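Local coordinates for penicillin-binding protein PbpB (Mycobacterium tuberculosis, PDB 6KGU) that synthesises cross-linked peptidoglycan from lipid intermediates in the mycobacterial cell wall and is a target of beta-lactam antibiotics such as aztreonam, at residues A[27-32]-A[136-141]; A[203-208]-A[221-226]; A[231-236]-A[389-394]. One frame throughout, in Å; residues are numbered along the deposited sequence.

Contact 1 of 3, residues A[27-32]-A[136-141]; sequences DRLAFT and NVVGGI
Leu-29 and Ala-30, the two residues that meet Val-138, both make backbone hydrogen bonds with Ile-21 of neighbouring strand 21-22. This is a classic beta bulge at the corner of strand 28-36, within the N-terminal region that belongs to the PBP dimerisation-domain family. Across the contact itself the meeting is purely apolar. Helix 135-138 presents Val-138, the last residue of its short helical run, and the two methyls of that side chain divide the work. CG2 takes Leu-29, lying 4.0 Å from its CB and equally 4.0 Å from its CD1, so it sits against both the root and one tip of the leucine. CG1 turns to the next residue and approaches Ala-30 CB at 4.3 Å, a looser touch. The valine reaches two consecutive residues because CG1 stands opposite the backbone N (chi1 164°), which leaves CG2 opposite the carbonyl carbon. Leu-29 and Ala-30 both direct their CB atoms toward the helix end, whereas a regular strand would turn successive side chains to opposite faces; the bulge makes this possible. Directly after Val-138 the chain leaves the helix at Gly-139, whose phi is positive (89°), and enters strand 140-141. Helix 150-154 backs this region, with Glu-152 hydrogen-bonded through its backbone to that of Val-138 and in contact with the side chain of Ala-30, while Arg-126 of strand 122-127 borders Ala-30 as well. All three residues that touch are buried. The neighbouring strand residues turn elsewhere: the guanidinium of Arg-28 lies over the ring of Phe-31, with NH1 3.2 Å above the ring plane and over its centre.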
loop_
_atom_site.group_PDB
_atom_site.type_symbol
_atom_site.label_atom_id
_atom_site.label_comp_id
_atom_site.label_asym_id
_atom_site.label_seq_id
_atom_site.Cartn_x
_atom_site.Cartn_y
_atom_site.Cartn_z
ATOM N N ASP A 27 -20.784 -10.273 4.316
ATOM C CA ASP A 27 -20.690 -10.150 5.765
ATOM C C ASP A 27 -20.882 -8.693 6.168
ATOM O O ASP A 27 -20.197 -7.803 5.657
ATOM C CB ASP A 27 -19.338 -10.665 6.248
ATOM C CG ASP A 27 -19.279 -10.818 7.744
ATOM O OD1 ASP A 27 -20.244 -11.365 8.320
ATOM O OD2 ASP A 27 -18.276 -10.368 8.350
ATOM N N ARG A 28 -21.821 -8.441 7.076
ATOM C CA ARG A 28 -22.228 -7.067 7.349
ATOM C C ARG A 28 -21.158 -6.320 8.134
ATOM O O ARG A 28 -20.610 -6.835 9.111
ATOM C CB ARG A 28 -23.551 -7.048 8.108
ATOM C CG ARG A 28 -24.730 -7.576 7.285
ATOM C CD ARG A 28 -26.018 -7.581 8.100
ATOM N NE ARG A 28 -25.912 -8.428 9.288
ATOM C CZ ARG A 28 -26.852 -8.524 10.223
ATOM N NH1 ARG A 28 -27.977 -7.814 10.118
ATOM N NH2 ARG A 28 -26.667 -9.328 11.265
ATOM N N LEU A 29 -20.860 -5.102 7.693
ATOM C CA LEU A 29 -20.059 -4.147 8.446
ATOM C C LEU A 29 -20.913 -3.085 9.120
ATOM O O LEU A 29 -20.621 -2.679 10.246
ATOM C CB LEU A 29 -19.034 -3.476 7.520
ATOM C CG LEU A 29 -17.938 -4.421 7.019
ATOM C CD1 LEU A 29 -17.235 -3.875 5.765
ATOM C CD2 LEU A 29 -16.930 -4.703 8.139
ATOM N N ALA A 30 -21.971 -2.627 8.458
ATOM C CA ALA A 30 -22.842 -1.634 9.056
ATOM C C ALA A 30 -24.250 -1.895 8.549
ATOM O O ALA A 30 -24.444 -2.103 7.351
ATOM C CB ALA A 30 -22.390 -0.208 8.710
ATOM N N PHE A 31 -25.221 -1.886 9.456
ATOM C CA PHE A 31 -26.615 -2.063 9.073
ATOM C C PHE A 31 -27.491 -1.403 10.126
ATOM O O PHE A 31 -27.052 -1.134 11.250
ATOM C CB PHE A 31 -26.972 -3.546 8.902
ATOM C CG PHE A 31 -26.959 -4.331 10.179
ATOM C CD1 PHE A 31 -28.097 -4.409 10.978
ATOM C CD2 PHE A 31 -25.820 -5.016 10.576
ATOM C CE1 PHE A 31 -28.090 -5.134 12.156
ATOM C CE2 PHE A 31 -25.804 -5.745 11.755
ATOM C CZ PHE A 31 -26.941 -5.809 12.546
ATOM N N THR A 32 -28.742 -1.148 9.752
ATOM C CA THR A 32 -29.661 -0.384 10.583
ATOM C C THR A 32 -30.743 -1.290 11.161
ATOM O O THR A 32 -31.221 -2.207 10.491
ATOM C CB THR A 32 -30.273 0.756 9.770
ATOM O OG1 THR A 32 -29.251 1.721 9.477
ATOM C CG2 THR A 32 -31.421 1.437 10.520
ATOM N N ASN A 136 -11.766 2.543 9.642
ATOM C CA ASN A 136 -11.073 3.574 8.861
ATOM C C ASN A 136 -11.738 3.789 7.505
ATOM O O ASN A 136 -11.725 4.909 6.969
ATOM C CB ASN A 136 -9.601 3.175 8.672
ATOM C CG ASN A 136 -9.440 1.731 8.203
ATOM O OD1 ASN A 136 -9.975 0.790 8.811
ATOM N ND2 ASN A 136 -8.721 1.555 7.100
ATOM N N VAL A 137 -12.297 2.723 6.938
ATOM C CA VAL A 137 -12.987 2.760 5.650
ATOM C C VAL A 137 -14.469 3.068 5.827
ATOM O O VAL A 137 -15.003 3.992 5.203
ATOM C CB VAL A 137 -12.758 1.416 4.916
ATOM C CG1 VAL A 137 -13.758 1.220 3.787
ATOM C CG2 VAL A 137 -11.303 1.324 4.382
ATOM N N VAL A 138 -15.126 2.326 6.723
ATOM C CA VAL A 138 -16.578 2.390 6.867
ATOM C C VAL A 138 -17.010 3.750 7.398
ATOM O O VAL A 138 -17.969 4.352 6.899
ATOM C CB VAL A 138 -17.072 1.254 7.788
ATOM C CG1 VAL A 138 -18.506 1.514 8.270
ATOM C CG2 VAL A 138 -16.955 -0.100 7.102
ATOM N N GLY A 139 -16.330 4.241 8.437
ATOM C CA GLY A 139 -16.703 5.492 9.074
ATOM C C GLY A 139 -17.716 5.335 10.196
ATOM O O GLY A 139 -17.779 4.283 10.842
ATOM N N GLY A 140 -18.524 6.374 10.426
ATOM C CA GLY A 140 -19.525 6.375 11.473
ATOM C C GLY A 140 -20.736 7.222 11.116
ATOM O O GLY A 140 -20.776 7.904 10.087
ATOM N N ILE A 141 -21.726 7.186 12.006
ATOM C CA ILE A 141 -23.045 7.755 11.761
ATOM C C ILE A 141 -23.216 8.983 12.639
ATOM O O ILE A 141 -22.610 9.098 13.712
ATOM C CB ILE A 141 -24.149 6.700 12.023
ATOM C CG1 ILE A 141 -25.369 6.951 11.142
ATOM C CG2 ILE A 141 -24.537 6.634 13.506
ATOM C CD1 ILE A 141 -25.113 6.660 9.680
#

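Contact 2 of 3, residues A[203-208]-A[221-226]; sequences FYVQQQ and VSAVVL
Helix 199-216 lies against strand 220-227, the two backbones coming closest where the CA atoms of Val-205 and Ala-223 stand 7.4 Å apart, and the chain runs from one element to the other through a short connection. Within 203-208 the contact is carried by Val-205. Its two methyls touch different strand residues: CG1 rests 4.0 Å from Ala-223 CB, and CG2 lies 4.0 Å from Val-225 CG2. Ala-223 and Val-225 are two positions apart, so both point to the helix side of the sheet, and the valine spreads its branches over them. That spread follows from chi1 of 171°, which sets CG1 trans to the backbone N of Val-205 itself and CG2 trans to the carbonyl carbon. Val-225 has the same kind of rotamer and likewise uses CG2 for the touch, meeting Val-205 at a slant. The small side chain of Ala-223 is consistent with the close approach of the helix; Val-209, one turn further along, also packs on it. Ala-235 of strand 233-238 touches both Val-205 and Val-225 and continues the apolar surface to the sheet's edge strand. The intervening strand residues Ser-222 and Val-224 face the other way, where Leu-390 of helix 390-401 covers them. Helix 531-544 lies beside helix 199-216, Tyr-204 stacking its ring on that of Trp-540. Helices on both faces of an antiparallel sheet are the hallmark of the transpeptidase fold shared with serine beta-lactamases. Between these two segments the chemistry is entirely that of buried methyl groups, which implies that shape and exclusion of water, not directional bonding, set how helix and strand fit together.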
loop_
_atom_site.group_PDB
_atom_site.type_symbol
_atom_site.label_atom_id
_atom_site.label_comp_id
_atom_site.label_asym_id
_atom_site.label_seq_id
_atom_site.Cartn_x
_atom_site.Cartn_y
_atom_site.Cartn_z
ATOM N N PHE A 203 -9.672 -8.496 9.226
ATOM C CA PHE A 203 -9.556 -8.674 10.668
ATOM C C PHE A 203 -8.147 -9.105 11.052
ATOM O O PHE A 203 -7.565 -8.587 12.016
ATOM C CB PHE A 203 -10.589 -9.697 11.170
ATOM C CG PHE A 203 -10.575 -9.875 12.665
ATOM C CD1 PHE A 203 -10.947 -8.830 13.504
ATOM C CD2 PHE A 203 -10.194 -11.076 13.231
ATOM C CE1 PHE A 203 -10.939 -8.980 14.881
ATOM C CE2 PHE A 203 -10.185 -11.235 14.611
ATOM C CZ PHE A 203 -10.556 -10.187 15.438
ATOM N N TYR A 204 -7.576 -10.058 10.309
ATOM C CA TYR A 204 -6.227 -10.523 10.633
ATOM C C TYR A 204 -5.206 -9.413 10.403
ATOM O O TYR A 204 -4.337 -9.159 11.245
ATOM C CB TYR A 204 -5.878 -11.754 9.788
ATOM C CG TYR A 204 -4.564 -12.395 10.167
ATOM C CD1 TYR A 204 -4.485 -13.292 11.229
ATOM C CD2 TYR A 204 -3.408 -12.113 9.464
ATOM C CE1 TYR A 204 -3.271 -13.878 11.595
ATOM C CE2 TYR A 204 -2.195 -12.694 9.808
ATOM C CZ TYR A 204 -2.133 -13.572 10.879
ATOM O OH TYR A 204 -0.919 -14.136 11.209
ATOM N N VAL A 205 -5.293 -8.743 9.253
ATOM C CA VAL A 205 -4.336 -7.677 8.950
ATOM C C VAL A 205 -4.456 -6.546 9.969
ATOM O O VAL A 205 -3.448 -6.038 10.465
ATOM C CB VAL A 205 -4.540 -7.183 7.508
ATOM C CG1 VAL A 205 -3.707 -5.905 7.241
ATOM C CG2 VAL A 205 -4.157 -8.312 6.521
ATOM N N GLN A 206 -5.687 -6.166 10.334
ATOM C CA GLN A 206 -5.870 -5.044 11.257
ATOM C C GLN A 206 -5.283 -5.353 12.629
ATOM O O GLN A 206 -4.640 -4.497 13.246
ATOM C CB GLN A 206 -7.361 -4.689 11.366
ATOM C CG GLN A 206 -7.649 -3.390 12.138
ATOM C CD GLN A 206 -9.077 -2.881 11.941
ATOM O OE1 GLN A 206 -9.724 -3.162 10.922
ATOM N NE2 GLN A 206 -9.587 -2.152 12.936
ATOM N N GLN A 207 -5.493 -6.580 13.121
ATOM C CA GLN A 207 -4.872 -7.006 14.370
ATOM C C GLN A 207 -3.356 -7.027 14.263
ATOM O O GLN A 207 -2.650 -6.562 15.165
ATOM C CB GLN A 207 -5.358 -8.395 14.740
ATOM C CG GLN A 207 -6.765 -8.496 15.199
ATOM C CD GLN A 207 -7.039 -9.935 15.550
ATOM O OE1 GLN A 207 -7.224 -10.780 14.656
ATOM N NE2 GLN A 207 -6.976 -10.249 16.841
ATOM N N GLN A 208 -2.833 -7.618 13.193
ATOM C CA GLN A 208 -1.383 -7.658 13.034
ATOM C C GLN A 208 -0.800 -6.253 12.956
ATOM O O GLN A 208 0.302 -6.011 13.464
ATOM C CB GLN A 208 -1.017 -8.491 11.803
ATOM C CG GLN A 208 -1.217 -10.019 12.030
ATOM C CD GLN A 208 -0.124 -10.618 12.919
ATOM O OE1 GLN A 208 1.019 -10.154 12.913
ATOM N NE2 GLN A 208 -0.472 -11.643 13.676
ATOM N N VAL A 221 1.124 2.634 12.270
ATOM C CA VAL A 221 1.396 1.557 11.318
ATOM C C VAL A 221 0.177 1.454 10.413
ATOM O O VAL A 221 -0.954 1.655 10.858
ATOM C CB VAL A 221 1.683 0.202 12.028
ATOM C CG1 VAL A 221 1.859 -0.998 11.015
ATOM C CG2 VAL A 221 2.932 0.299 12.888
ATOM N N SER A 222 0.400 1.140 9.144
ATOM C CA SER A 222 -0.717 0.880 8.254
ATOM C C SER A 222 -0.280 -0.162 7.235
ATOM O O SER A 222 0.912 -0.397 7.035
ATOM C CB SER A 222 -1.203 2.163 7.578
ATOM O OG SER A 222 -0.132 2.745 6.887
ATOM N N ALA A 223 -1.267 -0.807 6.617
ATOM C CA ALA A 223 -1.022 -1.908 5.700
ATOM C C ALA A 223 -2.182 -1.990 4.715
ATOM O O ALA A 223 -3.339 -1.707 5.059
ATOM C CB ALA A 223 -0.846 -3.262 6.429
ATOM N N VAL A 224 -1.859 -2.386 3.491
ATOM C CA VAL A 224 -2.833 -2.541 2.415
ATOM C C VAL A 224 -2.567 -3.882 1.748
ATOM O O VAL A 224 -1.409 -4.233 1.494
ATOM C CB VAL A 224 -2.731 -1.394 1.381
ATOM C CG1 VAL A 224 -3.581 -1.707 0.119
ATOM C CG2 VAL A 224 -3.141 -0.038 2.025
ATOM N N VAL A 225 -3.626 -4.637 1.483
ATOM C CA VAL A 225 -3.534 -5.876 0.727
ATOM C C VAL A 225 -4.398 -5.724 -0.518
ATOM O O VAL A 225 -5.608 -5.499 -0.415
ATOM C CB VAL A 225 -3.983 -7.096 1.545
ATOM C CG1 VAL A 225 -3.888 -8.361 0.669
ATOM C CG2 VAL A 225 -3.131 -7.246 2.837
ATOM N N LEU A 226 -3.784 -5.873 -1.686
ATOM C CA LEU A 226 -4.507 -5.835 -2.943
ATOM C C LEU A 226 -4.552 -7.211 -3.586
ATOM O O LEU A 226 -3.601 -7.990 -3.494
ATOM C CB LEU A 226 -3.861 -4.856 -3.929
ATOM C CG LEU A 226 -3.732 -3.380 -3.546
ATOM C CD1 LEU A 226 -3.098 -2.600 -4.714
ATOM C CD2 LEU A 226 -5.085 -2.795 -3.173
#

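Contact 3 of 3, residues A[231-236]-A[389-394]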
loop_
_atom_site.group_PDB
_atom_site.type_symbol
_atom_site.label_atom_id
_atom_site.label_comp_id
_atom_site.label_asym_id
_atom_site.label_seq_id
_atom_site.Cartn_x
_atom_site.Cartn_y
_atom_site.Cartn_z
ATOM N N GLY A 231 -6.396 -5.649 -8.554
ATOM C CA GLY A 231 -6.157 -4.465 -7.744
ATOM C C GLY A 231 -7.269 -4.119 -6.785
ATOM O O GLY A 231 -7.261 -3.028 -6.207
ATOM N N GLU A 232 -8.221 -5.019 -6.570
ATOM C CA GLU A 232 -9.244 -4.751 -5.578
ATOM C C GLU A 232 -8.610 -4.713 -4.195
ATOM O O GLU A 232 -7.635 -5.417 -3.917
ATOM C CB GLU A 232 -10.356 -5.802 -5.644
ATOM C CG GLU A 232 -11.212 -5.715 -6.907
ATOM C CD GLU A 232 -12.412 -6.654 -6.892
ATOM O OE1 GLU A 232 -12.352 -7.724 -6.239
ATOM O OE2 GLU A 232 -13.426 -6.315 -7.543
ATOM N N VAL A 233 -9.154 -3.853 -3.339
ATOM C CA VAL A 233 -8.657 -3.687 -1.976
ATOM C C VAL A 233 -9.265 -4.771 -1.093
ATOM O O VAL A 233 -10.457 -4.724 -0.769
ATOM C CB VAL A 233 -8.984 -2.296 -1.431
ATOM C CG1 VAL A 233 -8.555 -2.201 0.035
ATOM C CG2 VAL A 233 -8.305 -1.211 -2.303
ATOM N N LEU A 234 -8.442 -5.744 -0.690
ATOM C CA LEU A 234 -8.900 -6.836 0.174
ATOM C C LEU A 234 -8.764 -6.509 1.659
ATOM O O LEU A 234 -9.510 -7.052 2.482
ATOM C CB LEU A 234 -8.111 -8.117 -0.136
ATOM C CG LEU A 234 -8.198 -8.693 -1.562
ATOM C CD1 LEU A 234 -7.536 -10.067 -1.643
ATOM C CD2 LEU A 234 -9.657 -8.775 -2.041
ATOM N N ALA A 235 -7.808 -5.662 2.023
ATOM C CA ALA A 235 -7.658 -5.198 3.398
ATOM C C ALA A 235 -6.996 -3.829 3.368
ATOM O O ALA A 235 -6.112 -3.580 2.544
ATOM C CB ALA A 235 -6.819 -6.164 4.254
ATOM N N MET A 236 -7.421 -2.949 4.275
ATOM C CA MET A 236 -6.792 -1.638 4.421
ATOM C C MET A 236 -6.925 -1.294 5.897
ATOM O O MET A 236 -8.045 -1.154 6.399
ATOM C CB MET A 236 -7.470 -0.591 3.523
ATOM C CG MET A 236 -6.872 0.807 3.574
ATOM S SD MET A 236 -7.682 1.990 2.447
ATOM C CE MET A 236 -6.832 1.604 0.910
ATOM N N THR A 389 1.172 7.904 -1.226
ATOM C CA THR A 389 0.413 7.196 -0.214
ATOM C C THR A 389 0.788 5.718 -0.190
ATOM O O THR A 389 1.386 5.175 -1.125
ATOM C CB THR A 389 -1.082 7.353 -0.463
ATOM O OG1 THR A 389 -1.419 6.704 -1.686
ATOM C CG2 THR A 389 -1.445 8.841 -0.572
ATOM N N LEU A 390 0.426 5.066 0.916
ATOM C CA LEU A 390 0.555 3.617 1.008
ATOM C C LEU A 390 -0.183 2.921 -0.129
ATOM O O LEU A 390 0.309 1.930 -0.687
ATOM C CB LEU A 390 0.024 3.128 2.365
ATOM C CG LEU A 390 0.326 1.650 2.651
ATOM C CD1 LEU A 390 1.805 1.387 2.466
ATOM C CD2 LEU A 390 -0.115 1.236 4.076
ATOM N N LEU A 391 -1.376 3.414 -0.480
ATOM C CA LEU A 391 -2.139 2.770 -1.548
ATOM C C LEU A 391 -1.430 2.904 -2.894
ATOM O O LEU A 391 -1.369 1.943 -3.673
ATOM C CB LEU A 391 -3.554 3.363 -1.624
ATOM C CG LEU A 391 -4.445 2.766 -2.709
ATOM C CD1 LEU A 391 -4.676 1.263 -2.484
ATOM C CD2 LEU A 391 -5.782 3.519 -2.778
ATOM N N GLN A 392 -0.926 4.110 -3.200
ATOM C CA GLN A 392 -0.133 4.306 -4.412
ATOM C C GLN A 392 1.086 3.384 -4.435
ATOM O O GLN A 392 1.397 2.768 -5.459
ATOM C CB GLN A 392 0.331 5.763 -4.500
ATOM C CG GLN A 392 -0.764 6.740 -4.898
ATOM C CD GLN A 392 -0.269 8.164 -4.904
ATOM O OE1 GLN A 392 0.549 8.537 -4.062
ATOM N NE2 GLN A 392 -0.768 8.977 -5.844
ATOM N N MET A 393 1.825 3.331 -3.323
ATOM C CA MET A 393 2.996 2.459 -3.242
ATOM C C MET A 393 2.614 1.021 -3.544
ATOM O O MET A 393 3.226 0.363 -4.395
ATOM C CB MET A 393 3.622 2.572 -1.845
ATOM C CG MET A 393 4.884 1.746 -1.635
ATOM S SD MET A 393 5.397 1.755 0.108
ATOM C CE MET A 393 4.700 0.200 0.676
ATOM N N THR A 394 1.582 0.522 -2.860
ATOM C CA THR A 394 1.103 -0.833 -3.098
ATOM C C THR A 394 0.619 -1.009 -4.535
ATOM O O THR A 394 0.795 -2.076 -5.131
ATOM C CB THR A 394 -0.005 -1.157 -2.095
ATOM O OG1 THR A 394 0.464 -0.850 -0.775
ATOM C CG2 THR A 394 -0.371 -2.615 -2.145
#
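The edge strand 233-238 of the transpeptidase sheet and the start of helix 390-401 meet here around one leucine methyl. Leu-391 CD1 lies 4.0 Å from Met-236 CE and, more loosely, 4.4 Å from Val-233 CG2, so it is touched by residues before and after the corner of the strand. At that corner Leu-234 and Ala-235 both face Val-225, forming a classic beta bulge. Met-236 runs extended as far as its sulfur and then bends (chi3 -83°), which brings CE round to the leucine; the two side chains cross nearly at right angles. Val-261 of helix 259-262 packs on both Met-236 and Leu-391 and thus borders the same apolar cluster. Thr-389 is the N-cap of the helix that supplies Leu-391, and with Gln-392 it makes a capping box: Gln-392 N donates to Thr-389 OG1 at 3.0 Å in a nearly straight bond (168°), while Thr-389 N donates back to Gln-392 OE1, also at 3.0 Å, from a position tilted out of the carbonyl plane. Gln-392 NE2 is held in turn by the carbonyls of Gln-352 and Ala-363. Leu-390 O, in the first turn, is gripped twice by Thr-394, one turn further on, whose backbone N and OG1 (2.8 Å from that oxygen) arrive from opposite faces of the carbonyl plane. A capped helix start laid against a bulged edge strand thus joins the helical part to the central antiparallel sheet in this penicillin-binding transpeptidase fold.

The contacts follow one another in series along the chain and lead from the N-terminal region into the transpeptidase domain. Contact 1 lies about 17 Å from contact 2 and about 19 Å from contact 3, centre to centre, whereas contacts 2 and 3 are about 10 Å apart. The latter two share a sheet: strands 220-227 and 233-238 are antiparallel neighbours, with helix 199-216 on one face and helix 390-401 on the other. Contact 1 reaches this sheet through Asn-136 ND2, 2.9 Å from Met-236 O in a probable hydrogen bond, and through Val-137 packed on the Met-236 sulfur, so the edge strand is one place where the dimerisation-family region meets the transpeptidase domain.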